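Local coordinates for CRISPR-associated protein, Cse2 family (Meiothermus ruber, PDB 3WA8) that probably binds G-rich crRNA and helps stabilise the R-loop, as the CasB (Cse2) small subunit of a type I-E CRISPR complex, at residues S74-S79 against L151-D156; R107-A112 against Q181-A186; L27-R32 against E40-V45. All coordinates share one frame; numbering follows the deposited sequence.

Interaction 1. Residues S74-S79 against L151-D156; sequences STVSSS and LIESQD
A polar surface contact ties the carboxylate of E153, in the last turn of helix 141-154, to T75 and V76 in the loop that leads into helix 78-82. Both oxygens of E153 accept hydrogen bonds from the 74-79 segment. T75 OG1 donates to E153 OE2 at 2.8 Å, on the syn lone pair of that oxygen. The backbone N of V76 reaches E153 OE1 at 2.7 Å. It also comes from the syn side, 24° out of the carboxylate plane. The two side chains of T75 and E153 cross at about a right angle. E153 is bent at chi2 (-100°), which turns CD toward the loop. Two donors on one carboxylate would probably help keep it charged. The hydroxyl of T75 does double duty. It closes an ST turn by accepting from S77 N at 3.2 Å, along a nearly straight N-H (169°). S77 then stands at the N-cap of helix 78-82, where its OG is hydrogen-bonded to E80 N. One residue further on, S78 OG donates to D156 O at 2.9 Å. This donor sits above the carbonyl plane. D156 OD1 lies 3.5 Å from S78 OG. V76 CB lies 3.6 Å from E153 OE1, beside the oxygen that its own backbone N binds. I152, next to E153, packs on I113 and L116 of helix 109-119.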
ATOM      1  N   SER A  74       4.133  -6.080   8.695  1.00 45.26           N
ATOM      2  CA  SER A  74       5.523  -6.411   8.388  1.00 48.09           C
ATOM      3  C   SER A  74       6.417  -5.205   8.450  1.00 50.28           C
ATOM      4  O   SER A  74       7.634  -5.330   8.357  1.00 52.93           O
ATOM      5  CB  SER A  74       5.640  -6.985   6.985  1.00 46.77           C
ATOM      6  OG  SER A  74       4.975  -8.214   6.908  1.00 48.12           O
ATOM      7  N   THR A  75       5.826  -4.032   8.610  1.00 50.12           N
ATOM      8  CA  THR A  75       6.592  -2.810   8.421  1.00 52.97           C
ATOM      9  C   THR A  75       7.810  -2.617   9.314  1.00 57.29           C
ATOM     10  O   THR A  75       7.911  -3.158  10.393  1.00 58.80           O
ATOM     11  CB  THR A  75       5.728  -1.548   8.471  1.00 52.20           C
ATOM     12  OG1 THR A  75       6.539  -0.449   8.025  1.00 56.73           O
ATOM     13  CG2 THR A  75       5.214  -1.282   9.897  1.00 52.26           C
ATOM     14  N   VAL A  76       8.717  -1.790   8.842  1.00 60.60           N
ATOM     15  CA  VAL A  76       9.972  -1.547   9.517  1.00 66.80           C
ATOM     16  C   VAL A  76      10.301  -0.052   9.444  1.00 70.52           C
ATOM     17  O   VAL A  76      11.278   0.408  10.040  1.00 75.44           O
ATOM     18  CB  VAL A  76      11.081  -2.427   8.868  1.00 68.26           C
ATOM     19  CG1 VAL A  76      12.384  -1.692   8.734  1.00 74.13           C
ATOM     20  CG2 VAL A  76      11.252  -3.710   9.649  1.00 68.53           C
ATOM     21  N   SER A  77       9.469   0.704   8.723  1.00 69.09           N
ATOM     22  CA  SER A  77       9.777   2.096   8.399  1.00 73.04           C
ATOM     23  C   SER A  77       9.714   2.987   9.630  1.00 77.34           C
ATOM     24  O   SER A  77       8.880   2.781  10.521  1.00 76.43           O
ATOM     25  CB  SER A  77       8.790   2.635   7.386  1.00 69.49           C
ATOM     26  OG  SER A  77       7.779   3.343   8.083  1.00 71.23           O
ATOM     27  N   SER A  78      10.582   3.995   9.653  1.00 82.96           N
ATOM     28  CA  SER A  78      10.597   4.978  10.733  1.00 88.21           C
ATOM     29  C   SER A  78       9.315   5.798  10.724  1.00 86.78           C
ATOM     30  O   SER A  78       8.793   6.169  11.770  1.00 88.39           O
ATOM     31  CB  SER A  78      11.838   5.869  10.641  1.00 94.17           C
ATOM     32  OG  SER A  78      12.171   6.125   9.294  1.00 92.65           O
ATOM     33  N   SER A  79       8.791   6.029   9.527  1.00 84.53           N
ATOM     34  CA  SER A  79       7.553   6.759   9.346  1.00 84.13           C
ATOM     35  C   SER A  79       6.380   6.141  10.093  1.00 82.51           C
ATOM     36  O   SER A  79       5.532   6.874  10.592  1.00 84.63           O
ATOM     37  CB  SER A  79       7.235   6.884   7.872  1.00 80.56           C
ATOM     38  OG  SER A  79       8.288   7.564   7.202  1.00 83.67           O
ATOM     39  N   LEU A 151      11.030  -3.579  -1.199  1.00 64.03           N
ATOM     40  CA  LEU A 151      12.109  -2.723  -1.646  1.00 66.13           C
ATOM     41  C   LEU A 151      12.011  -1.370  -0.982  1.00 65.73           C
ATOM     42  O   LEU A 151      12.987  -0.912  -0.392  1.00 69.56           O
ATOM     43  CB  LEU A 151      12.162  -2.600  -3.162  1.00 65.70           C
ATOM     44  CG  LEU A 151      12.882  -3.747  -3.865  1.00 67.02           C
ATOM     45  CD1 LEU A 151      12.800  -3.563  -5.355  1.00 66.98           C
ATOM     46  CD2 LEU A 151      14.310  -3.833  -3.432  1.00 71.12           C
ATOM     47  N   ILE A 152      10.839  -0.757  -1.053  1.00 61.29           N
ATOM     48  CA  ILE A 152      10.602   0.510  -0.390  1.00 61.88           C
ATOM     49  C   ILE A 152      11.063   0.528   1.080  1.00 65.16           C
ATOM     50  O   ILE A 152      11.685   1.505   1.521  1.00 68.32           O
ATOM     51  CB  ILE A 152       9.128   0.873  -0.451  1.00 57.85           C
ATOM     52  CG1 ILE A 152       8.727   1.139  -1.892  1.00 56.30           C
ATOM     53  CG2 ILE A 152       8.838   2.100   0.381  1.00 58.43           C
ATOM     54  CD1 ILE A 152       7.267   0.991  -2.142  1.00 53.16           C
ATOM     55  N   GLU A 153      10.775  -0.550   1.817  1.00 65.08           N
ATOM     56  CA  GLU A 153      11.068  -0.647   3.261  1.00 68.03           C
ATOM     57  C   GLU A 153      12.566  -0.769   3.543  1.00 74.17           C
ATOM     58  O   GLU A 153      13.020  -0.471   4.635  1.00 77.87           O
ATOM     59  CB  GLU A 153      10.309  -1.822   3.891  1.00 65.80           C
ATOM     60  CG  GLU A 153       8.773  -1.672   3.909  1.00 61.30           C
ATOM     61  CD  GLU A 153       8.207  -1.214   5.248  1.00 63.03           C
ATOM     62  OE1 GLU A 153       8.936  -1.216   6.256  1.00 67.91           O
ATOM     63  OE2 GLU A 153       7.008  -0.878   5.311  1.00 62.26           O
ATOM     64  N   SER A 154      13.334  -1.198   2.551  1.00 76.59           N
ATOM     65  CA  SER A 154      14.783  -1.146   2.629  1.00 83.38           C
ATOM     66  C   SER A 154      15.315   0.255   2.776  1.00 86.93           C
ATOM     67  O   SER A 154      16.346   0.435   3.410  1.00 92.89           O
ATOM     68  CB  SER A 154      15.427  -1.752   1.388  1.00 85.07           C
ATOM     69  OG  SER A 154      15.291  -3.154   1.403  1.00 86.21           O
ATOM     70  N   GLN A 155      14.677   1.244   2.152  1.00 84.69           N
ATOM     71  CA  GLN A 155      15.086   2.628   2.424  1.00 88.48           C
ATOM     72  C   GLN A 155      14.411   3.024   3.703  1.00 88.44           C
ATOM     73  O   GLN A 155      13.231   2.774   3.909  1.00 83.83           O
ATOM     74  CB  GLN A 155      14.720   3.607   1.322  1.00 86.43           C
ATOM     75  CG  GLN A 155      15.296   3.269  -0.011  1.00 85.35           C
ATOM     76  CD  GLN A 155      16.781   3.209  -0.008  1.00 89.45           C
ATOM     77  OE1 GLN A 155      17.366   2.189  -0.365  1.00 89.41           O
ATOM     78  NE2 GLN A 155      17.412   4.302   0.383  1.00 94.30           N
ATOM     79  N   ASP A 156      15.167   3.636   4.584  1.00 94.48           N
ATOM     80  CA  ASP A 156      14.661   3.798   5.924  1.00 95.04           C
ATOM     81  C   ASP A 156      13.579   4.888   5.983  1.00 92.35           C
ATOM     82  O   ASP A 156      12.599   4.764   6.730  1.00 89.84           O
ATOM     83  CB  ASP A 156      15.821   4.118   6.861  1.00102.38           C
ATOM     84  CG  ASP A 156      15.431   4.010   8.285  1.00103.99           C
ATOM     85  OD1 ASP A 156      14.312   3.513   8.552  1.00 98.55           O
ATOM     86  OD2 ASP A 156      16.246   4.414   9.138  1.00112.90           O
TER

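Interaction 2. Residues R107-A112 against Q181-A186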
ATOM      1  N   ARG A 107       0.720  11.216  -1.419  1.00 68.33           N
ATOM      2  CA  ARG A 107       0.061  10.215  -0.606  1.00 64.70           C
ATOM      3  C   ARG A 107      -0.167   8.866  -1.301  1.00 58.74           C
ATOM      4  O   ARG A 107      -0.625   7.919  -0.664  1.00 57.00           O
ATOM      5  CB  ARG A 107      -1.223  10.793   0.011  1.00 67.47           C
ATOM      6  CG  ARG A 107      -0.940  11.683   1.226  1.00 71.43           C
ATOM      7  CD  ARG A 107      -2.198  12.268   1.855  1.00 75.66           C
ATOM      8  NE  ARG A 107      -1.931  12.894   3.159  1.00 82.85           N
ATOM      9  CZ  ARG A 107      -1.895  12.242   4.329  1.00 82.73           C
ATOM     10  NH1 ARG A 107      -2.115  10.928   4.379  1.00 77.52           N
ATOM     11  NH2 ARG A 107      -1.645  12.910   5.460  1.00 87.93           N
ATOM     12  N   THR A 108       0.209   8.760  -2.573  1.00 55.75           N
ATOM     13  CA  THR A 108       0.022   7.525  -3.342  1.00 51.18           C
ATOM     14  C   THR A 108       1.300   6.692  -3.450  1.00 48.31           C
ATOM     15  O   THR A 108       2.396   7.214  -3.338  1.00 49.62           O
ATOM     16  CB  THR A 108      -0.433   7.826  -4.778  1.00 51.99           C
ATOM     17  OG1 THR A 108       0.713   8.174  -5.570  1.00 54.33           O
ATOM     18  CG2 THR A 108      -1.457   8.941  -4.823  1.00 53.21           C
ATOM     19  N   LEU A 109       1.173   5.402  -3.709  1.00 45.16           N
ATOM     20  CA  LEU A 109       2.352   4.555  -3.698  1.00 43.70           C
ATOM     21  C   LEU A 109       3.337   4.946  -4.814  1.00 45.06           C
ATOM     22  O   LEU A 109       4.563   4.715  -4.708  1.00 45.62           O
ATOM     23  CB  LEU A 109       1.971   3.085  -3.796  1.00 41.27           C
ATOM     24  CG  LEU A 109       3.090   2.221  -3.209  1.00 41.64           C
ATOM     25  CD1 LEU A 109       3.114   2.404  -1.692  1.00 42.81           C
ATOM     26  CD2 LEU A 109       2.993   0.736  -3.600  1.00 38.36           C
ATOM     27  N   GLY A 110       2.798   5.532  -5.881  1.00 45.21           N
ATOM     28  CA  GLY A 110       3.625   6.073  -6.939  1.00 46.24           C
ATOM     29  C   GLY A 110       4.662   7.008  -6.335  1.00 48.54           C
ATOM     30  O   GLY A 110       5.872   6.895  -6.610  1.00 49.75           O
ATOM     31  N   HIS A 111       4.215   7.920  -5.476  1.00 49.51           N
ATOM     32  CA  HIS A 111       5.184   8.827  -4.867  1.00 52.29           C
ATOM     33  C   HIS A 111       6.237   8.058  -4.047  1.00 52.19           C
ATOM     34  O   HIS A 111       7.436   8.373  -4.131  1.00 54.84           O
ATOM     35  CB  HIS A 111       4.514   9.939  -4.067  1.00 53.92           C
ATOM     36  CG  HIS A 111       5.471  10.765  -3.264  1.00 58.00           C
ATOM     37  ND1 HIS A 111       6.137  11.853  -3.783  1.00 62.43           N
ATOM     38  CD2 HIS A 111       5.864  10.668  -1.971  1.00 59.65           C
ATOM     39  CE1 HIS A 111       6.894  12.393  -2.847  1.00 65.22           C
ATOM     40  NE2 HIS A 111       6.753  11.685  -1.740  1.00 64.38           N
ATOM     41  N   ALA A 112       5.806   7.048  -3.282  1.00 49.48           N
ATOM     42  CA  ALA A 112       6.753   6.296  -2.449  1.00 49.60           C
ATOM     43  C   ALA A 112       7.796   5.641  -3.361  1.00 50.27           C
ATOM     44  O   ALA A 112       9.007   5.714  -3.084  1.00 52.72           O
ATOM     45  CB  ALA A 112       6.051   5.275  -1.577  1.00 46.05           C
ATOM     46  N   GLN A 181      -3.136   5.033 -13.684  1.00 53.98           N
ATOM     47  CA  GLN A 181      -2.865   6.365 -14.205  1.00 55.68           C
ATOM     48  C   GLN A 181      -2.297   7.230 -13.091  1.00 55.57           C
ATOM     49  O   GLN A 181      -1.296   7.933 -13.293  1.00 56.30           O
ATOM     50  CB  GLN A 181      -4.129   7.046 -14.705  1.00 58.66           C
ATOM     51  CG  GLN A 181      -4.676   6.500 -15.944  1.00 59.25           C
ATOM     52  CD  GLN A 181      -5.874   7.263 -16.400  1.00 62.59           C
ATOM     53  OE1 GLN A 181      -5.823   8.470 -16.614  1.00 63.66           O
ATOM     54  NE2 GLN A 181      -6.963   6.561 -16.581  1.00 65.97           N
ATOM     55  N   LYS A 182      -2.950   7.182 -11.925  1.00 55.32           N
ATOM     56  CA  LYS A 182      -2.686   8.131 -10.852  1.00 55.66           C
ATOM     57  C   LYS A 182      -1.288   7.894 -10.345  1.00 52.99           C
ATOM     58  O   LYS A 182      -0.513   8.831 -10.180  1.00 54.02           O
ATOM     59  CB  LYS A 182      -3.680   7.936  -9.711  1.00 56.26           C
ATOM     60  CG  LYS A 182      -3.750   9.092  -8.709  1.00 59.21           C
ATOM     61  CD  LYS A 182      -4.135   8.603  -7.318  1.00 60.73           C
ATOM     62  CE  LYS A 182      -5.567   8.033  -7.228  1.00 63.57           C
ATOM     63  NZ  LYS A 182      -5.756   7.202  -5.996  1.00 61.07           N
ATOM     64  N   TRP A 183      -0.969   6.624 -10.118  1.00 49.82           N
ATOM     65  CA  TRP A 183       0.348   6.262  -9.661  1.00 47.73           C
ATOM     66  C   TRP A 183       1.403   6.729 -10.639  1.00 48.89           C
ATOM     67  O   TRP A 183       2.373   7.357 -10.235  1.00 49.99           O
ATOM     68  CB  TRP A 183       0.430   4.767  -9.456  1.00 45.28           C
ATOM     69  CG  TRP A 183      -0.239   4.338  -8.213  1.00 44.37           C
ATOM     70  CD1 TRP A 183      -1.149   5.048  -7.478  1.00 46.16           C
ATOM     71  CD2 TRP A 183      -0.092   3.086  -7.557  1.00 42.62           C
ATOM     72  NE1 TRP A 183      -1.570   4.319  -6.398  1.00 43.90           N
ATOM     73  CE2 TRP A 183      -0.950   3.104  -6.425  1.00 42.33           C
ATOM     74  CE3 TRP A 183       0.661   1.935  -7.821  1.00 41.97           C
ATOM     75  CZ2 TRP A 183      -1.063   2.030  -5.553  1.00 40.50           C
ATOM     76  CZ3 TRP A 183       0.551   0.854  -6.945  1.00 41.76           C
ATOM     77  CH2 TRP A 183      -0.306   0.916  -5.820  1.00 40.79           C
ATOM     78  N   ALA A 184       1.201   6.456 -11.924  1.00 48.91           N
ATOM     79  CA  ALA A 184       2.201   6.778 -12.913  1.00 49.90           C
ATOM     80  C   ALA A 184       2.519   8.268 -12.876  1.00 52.36           C
ATOM     81  O   ALA A 184       3.690   8.695 -12.982  1.00 53.31           O
ATOM     82  CB  ALA A 184       1.727   6.370 -14.294  1.00 50.95           C
ATOM     83  N   ARG A 185       1.470   9.067 -12.710  1.00 53.72           N
ATOM     84  CA  ARG A 185       1.629  10.509 -12.763  1.00 56.24           C
ATOM     85  C   ARG A 185       2.357  10.948 -11.537  1.00 56.36           C
ATOM     86  O   ARG A 185       3.170  11.845 -11.615  1.00 59.30           O
ATOM     87  CB  ARG A 185       0.294  11.236 -12.886  1.00 58.45           C
ATOM     88  CG  ARG A 185      -0.479  10.837 -14.106  1.00 57.37           C
ATOM     89  CD  ARG A 185      -1.701  11.657 -14.279  1.00 57.95           C
ATOM     90  NE  ARG A 185      -2.426  11.087 -15.387  1.00 59.42           N
ATOM     91  CZ  ARG A 185      -3.272  11.747 -16.157  1.00 64.51           C
ATOM     92  NH1 ARG A 185      -3.530  13.029 -15.927  1.00 68.54           N
ATOM     93  NH2 ARG A 185      -3.850  11.114 -17.168  1.00 67.14           N
ATOM     94  N   ALA A 186       2.093  10.297 -10.414  1.00 54.35           N
ATOM     95  CA  ALA A 186       2.763  10.655  -9.181  1.00 54.99           C
ATOM     96  C   ALA A 186       4.229  10.375  -9.353  1.00 55.41           C
ATOM     97  O   ALA A 186       5.052  11.228  -9.064  1.00 58.48           O
ATOM     98  CB  ALA A 186       2.207   9.885  -8.019  1.00 52.73           C
TER
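T108 meets three residues of helix 178-197 at once. Its CG2 touches K182 CD at 3.7 Å, its CB lies 3.9 Å from W183 CD1, and its OG1 is close to A186 CB. The hydroxyl bonds to Y105 O, while NZ of K182 forms a salt bridge with D168. T108 is the N-cap residue of helix 109-119. This is close helix-to-helix packing in an all-helical fold, the N-terminal turn of helix 109-119 against helix 178-197. L109 comes next and sits over one face of the W183 indole. Its CB is 3.8 Å from the centroid of the six-membered ring, 16° off the normal, a CH-pi contact. L109 CG is anti to the backbone N (chi1 -156°), and CD2 beyond it reaches W183 CH2 at 4.0 Å. G110 N lies over the same face, offset toward the rim. With no side chain on G110, the helices come close, and G110 CA is 3.8 Å from W183 O. At H111 the backbone N meets A186 CB at 3.8 Å, and ND1 bonds to T190 OG1. An alanine in place of W183 would probably open a gap beside L109 and leave D168 OD2 without its NE1 partner. The contact is buried. L165 of helix 162-170 touches both L109 and W183, W172 meets the indole edge-to-face, and L133 and L134 of helix 124-135 also pack on W183.

Interaction 3. Residues L27-R32 against E40-V45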
ATOM      1  N   LEU A  27      -0.719  -9.962  14.670  1.00 45.10           N
ATOM      2  CA  LEU A  27       0.284  -9.546  13.680  1.00 43.36           C
ATOM      3  C   LEU A  27       0.938 -10.782  13.046  1.00 43.75           C
ATOM      4  O   LEU A  27       1.182 -10.822  11.819  1.00 42.58           O
ATOM      5  CB  LEU A  27       1.297  -8.597  14.306  1.00 44.68           C
ATOM      6  CG  LEU A  27       0.669  -7.377  14.967  1.00 44.23           C
ATOM      7  CD1 LEU A  27       1.628  -6.728  15.924  1.00 47.46           C
ATOM      8  CD2 LEU A  27       0.219  -6.382  13.924  1.00 40.97           C
ATOM      9  N   ALA A  28       1.156 -11.807  13.876  1.00 44.84           N
ATOM     10  CA  ALA A  28       1.731 -13.048  13.404  1.00 46.07           C
ATOM     11  C   ALA A  28       0.838 -13.648  12.328  1.00 44.73           C
ATOM     12  O   ALA A  28       1.338 -13.990  11.260  1.00 44.83           O
ATOM     13  CB  ALA A  28       1.963 -14.021  14.546  1.00 48.37           C
ATOM     14  N   ARG A  29      -0.471 -13.728  12.596  1.00 44.04           N
ATOM     15  CA  ARG A  29      -1.432 -14.225  11.624  1.00 43.93           C
ATOM     16  C   ARG A  29      -1.465 -13.373  10.352  1.00 42.99           C
ATOM     17  O   ARG A  29      -1.330 -13.913   9.226  1.00 42.37           O
ATOM     18  CB  ARG A  29      -2.806 -14.253  12.205  1.00 43.61           C
ATOM     19  CG  ARG A  29      -3.029 -15.370  13.160  1.00 46.03           C
ATOM     20  CD  ARG A  29      -4.533 -15.615  13.368  1.00 44.14           C
ATOM     21  NE  ARG A  29      -4.664 -17.040  13.454  1.00 47.27           N
ATOM     22  CZ  ARG A  29      -5.004 -17.825  12.451  1.00 50.20           C
ATOM     23  NH1 ARG A  29      -5.355 -17.328  11.275  1.00 50.04           N
ATOM     24  NH2 ARG A  29      -5.023 -19.124  12.642  1.00 53.81           N
ATOM     25  N   MET A  30      -1.610 -12.054  10.539  1.00 42.21           N
ATOM     26  CA  MET A  30      -1.636 -11.100   9.414  1.00 41.96           C
ATOM     27  C   MET A  30      -0.419 -11.305   8.511  1.00 42.14           C
ATOM     28  O   MET A  30      -0.547 -11.334   7.284  1.00 41.38           O
ATOM     29  CB  MET A  30      -1.693  -9.649   9.898  1.00 40.82           C
ATOM     30  CG  MET A  30      -2.993  -9.232  10.600  1.00 41.56           C
ATOM     31  SD  MET A  30      -2.796  -7.591  11.386  1.00 45.32           S
ATOM     32  CE  MET A  30      -4.289  -7.444  12.348  1.00 44.15           C
ATOM     33  N   ARG A  31       0.750 -11.493   9.140  1.00 43.91           N
ATOM     34  CA  ARG A  31       2.006 -11.726   8.433  1.00 44.43           C
ATOM     35  C   ARG A  31       1.964 -13.041   7.673  1.00 45.87           C
ATOM     36  O   ARG A  31       2.305 -13.094   6.490  1.00 45.43           O
ATOM     37  CB  ARG A  31       3.159 -11.751   9.421  1.00 46.71           C
ATOM     38  CG  ARG A  31       4.018 -10.516   9.480  1.00 45.68           C
ATOM     39  CD  ARG A  31       5.022 -10.755  10.592  1.00 48.65           C
ATOM     40  NE  ARG A  31       4.671 -10.032  11.800  1.00 49.58           N
ATOM     41  CZ  ARG A  31       4.782 -10.533  13.017  1.00 57.21           C
ATOM     42  NH1 ARG A  31       5.183 -11.781  13.211  1.00 60.67           N
ATOM     43  NH2 ARG A  31       4.464  -9.792  14.068  1.00 62.75           N
ATOM     44  N   ARG A  32       1.535 -14.090   8.374  1.00 48.10           N
ATOM     45  CA  ARG A  32       1.394 -15.440   7.818  1.00 50.98           C
ATOM     46  C   ARG A  32       0.462 -15.522   6.591  1.00 50.07           C
ATOM     47  O   ARG A  32       0.752 -16.268   5.661  1.00 51.46           O
ATOM     48  CB  ARG A  32       0.921 -16.406   8.900  1.00 52.94           C
ATOM     49  CG  ARG A  32       0.734 -17.794   8.376  1.00 59.40           C
ATOM     50  CD  ARG A  32       1.047 -18.869   9.399  1.00 68.85           C
ATOM     51  NE  ARG A  32       1.811 -19.949   8.755  1.00 77.17           N
ATOM     52  CZ  ARG A  32       1.968 -21.164   9.282  1.00 84.50           C
ATOM     53  NH1 ARG A  32       1.412 -21.445  10.462  1.00 85.07           N
ATOM     54  NH2 ARG A  32       2.677 -22.102   8.638  1.00 89.67           N
ATOM     55  N   GLU A  40      -5.914 -16.853   5.635  1.00 48.87           N
ATOM     56  CA  GLU A  40      -5.508 -17.018   7.025  1.00 49.53           C
ATOM     57  C   GLU A  40      -6.341 -16.042   7.852  1.00 48.61           C
ATOM     58  O   GLU A  40      -6.102 -14.834   7.857  1.00 47.13           O
ATOM     59  CB  GLU A  40      -4.022 -16.699   7.182  1.00 48.21           C
ATOM     60  CG  GLU A  40      -3.545 -16.552   8.588  1.00 48.91           C
ATOM     61  CD  GLU A  40      -3.082 -17.858   9.147  1.00 57.30           C
ATOM     62  OE1 GLU A  40      -3.029 -18.831   8.377  1.00 60.97           O
ATOM     63  OE2 GLU A  40      -2.774 -17.930  10.355  1.00 61.10           O
ATOM     64  N   VAL A  41      -7.336 -16.561   8.538  1.00 50.47           N
ATOM     65  CA  VAL A  41      -8.374 -15.716   9.073  1.00 49.49           C
ATOM     66  C   VAL A  41      -7.935 -15.017  10.353  1.00 48.21           C
ATOM     67  O   VAL A  41      -7.359 -15.655  11.237  1.00 49.03           O
ATOM     68  CB  VAL A  41      -9.586 -16.585   9.311  1.00 52.92           C
ATOM     69  CG1 VAL A  41     -10.659 -15.833  10.015  1.00 51.85           C
ATOM     70  CG2 VAL A  41     -10.052 -17.120   7.980  1.00 54.07           C
ATOM     71  N   VAL A  42      -8.204 -13.714  10.454  1.00 46.89           N
ATOM     72  CA  VAL A  42      -7.905 -12.957  11.680  1.00 46.41           C
ATOM     73  C   VAL A  42      -9.150 -12.248  12.239  1.00 48.26           C
ATOM     74  O   VAL A  42      -9.652 -11.282  11.619  1.00 48.68           O
ATOM     75  CB  VAL A  42      -6.799 -11.889  11.440  1.00 44.11           C
ATOM     76  CG1 VAL A  42      -6.516 -11.152  12.729  1.00 44.90           C
ATOM     77  CG2 VAL A  42      -5.528 -12.503  10.893  1.00 41.91           C
ATOM     78  N   PRO A  43      -9.641 -12.676  13.423  1.00 50.01           N
ATOM     79  CA  PRO A  43     -10.941 -12.184  13.926  1.00 52.26           C
ATOM     80  C   PRO A  43     -11.007 -10.680  13.859  1.00 52.21           C
ATOM     81  O   PRO A  43     -11.966 -10.133  13.339  1.00 54.11           O
ATOM     82  CB  PRO A  43     -10.967 -12.646  15.375  1.00 52.73           C
ATOM     83  CG  PRO A  43     -10.154 -13.863  15.388  1.00 52.84           C
ATOM     84  CD  PRO A  43      -9.024 -13.615  14.370  1.00 50.62           C
ATOM     85  N   LEU A  44      -9.966 -10.021  14.346  1.00 51.48           N
ATOM     86  CA  LEU A  44      -9.834  -8.575  14.207  1.00 52.17           C
ATOM     87  C   LEU A  44     -10.285  -8.013  12.840  1.00 51.99           C
ATOM     88  O   LEU A  44     -11.157  -7.123  12.758  1.00 54.54           O
ATOM     89  CB  LEU A  44      -8.381  -8.175  14.455  1.00 50.45           C
ATOM     90  CG  LEU A  44      -8.214  -6.715  14.878  1.00 52.92           C
ATOM     91  CD1 LEU A  44      -9.083  -6.402  16.127  1.00 56.71           C
ATOM     92  CD2 LEU A  44      -6.754  -6.391  15.129  1.00 53.13           C
ATOM     93  N   VAL A  45      -9.687  -8.540  11.777  1.00 49.82           N
ATOM     94  CA  VAL A  45      -9.972  -8.091  10.417  1.00 48.84           C
ATOM     95  C   VAL A  45     -11.367  -8.492  10.008  1.00 51.83           C
ATOM     96  O   VAL A  45     -12.133  -7.648   9.537  1.00 53.79           O
ATOM     97  CB  VAL A  45      -8.971  -8.691   9.450  1.00 46.55           C
ATOM     98  CG1 VAL A  45      -9.406  -8.461   8.022  1.00 45.54           C
ATOM     99  CG2 VAL A  45      -7.571  -8.119   9.744  1.00 42.83           C
TER
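R29 and E40 form a salt bridge in which the acid lies over a face of the guanidinium. R29 NH1 and E40 OE2 are 2.8 Å apart, but the oxygen is well out of the guanidinium plane and no N-H points at it. The link therefore rests on charge. The carboxylate and guanidinium planes are only 17° apart, although the side chains as a whole cross at about a right angle. E40 is bent at chi2 (90°), which turns CD toward the helix. R32 comes to the same acid with its chain: R32 CG lies 3.9 Å from E40 CD. The charged end of R32 stays more distant, with NE 5.0 Å from OE1 of E40, so any attraction there is probably weaker. V42 packs beside this pair. Its CG2 lies on R29 CB at 3.5 Å and on M30 CG at 4.1 Å. These contacts close a helix-loop-helix turn, with helix 24-32 on one arm and helix 43-49 on the other. V42 is the N-cap residue of the second helix. M30 reaches from the first helix to the second. Its CB points away from the 40-45 segment, but the chain is extended beyond CG (chi3 -171° at CE), and CE reaches L44 CD2 at 3.9 Å and V45 CG2 at 4.2 Å. Further out, helix 59-72 backs the turn. Y66 OH is hydrogen-bonded to V42 N, its side chain touches V45, and A69 packs on M30. D26, earlier on helix 24-32, touches V42 and L44.

How the interactions relate
Interaction 3 comes first along the chain and closes before interaction 1 opens. Interactions 1 and 2 then cross, since their segments alternate in the order 74-79, 107-112, 151-156, 181-186. Interactions 1 and 3 are about 20 Å apart between centres but touch where S74 OG meets R31 CG at 3.6 Å. Interactions 1 and 2 are about 18 Å apart between centres and meet indirectly through helix 109-119, which begins in interaction 2 and also packs on helix 141-154. Interactions 2 and 3 lie on opposite sides of the chain's centre, about 28 Å apart between centres. The modelled chain has no strands, so contacts between helices and their connecting loops hold this Cse2-family protein together.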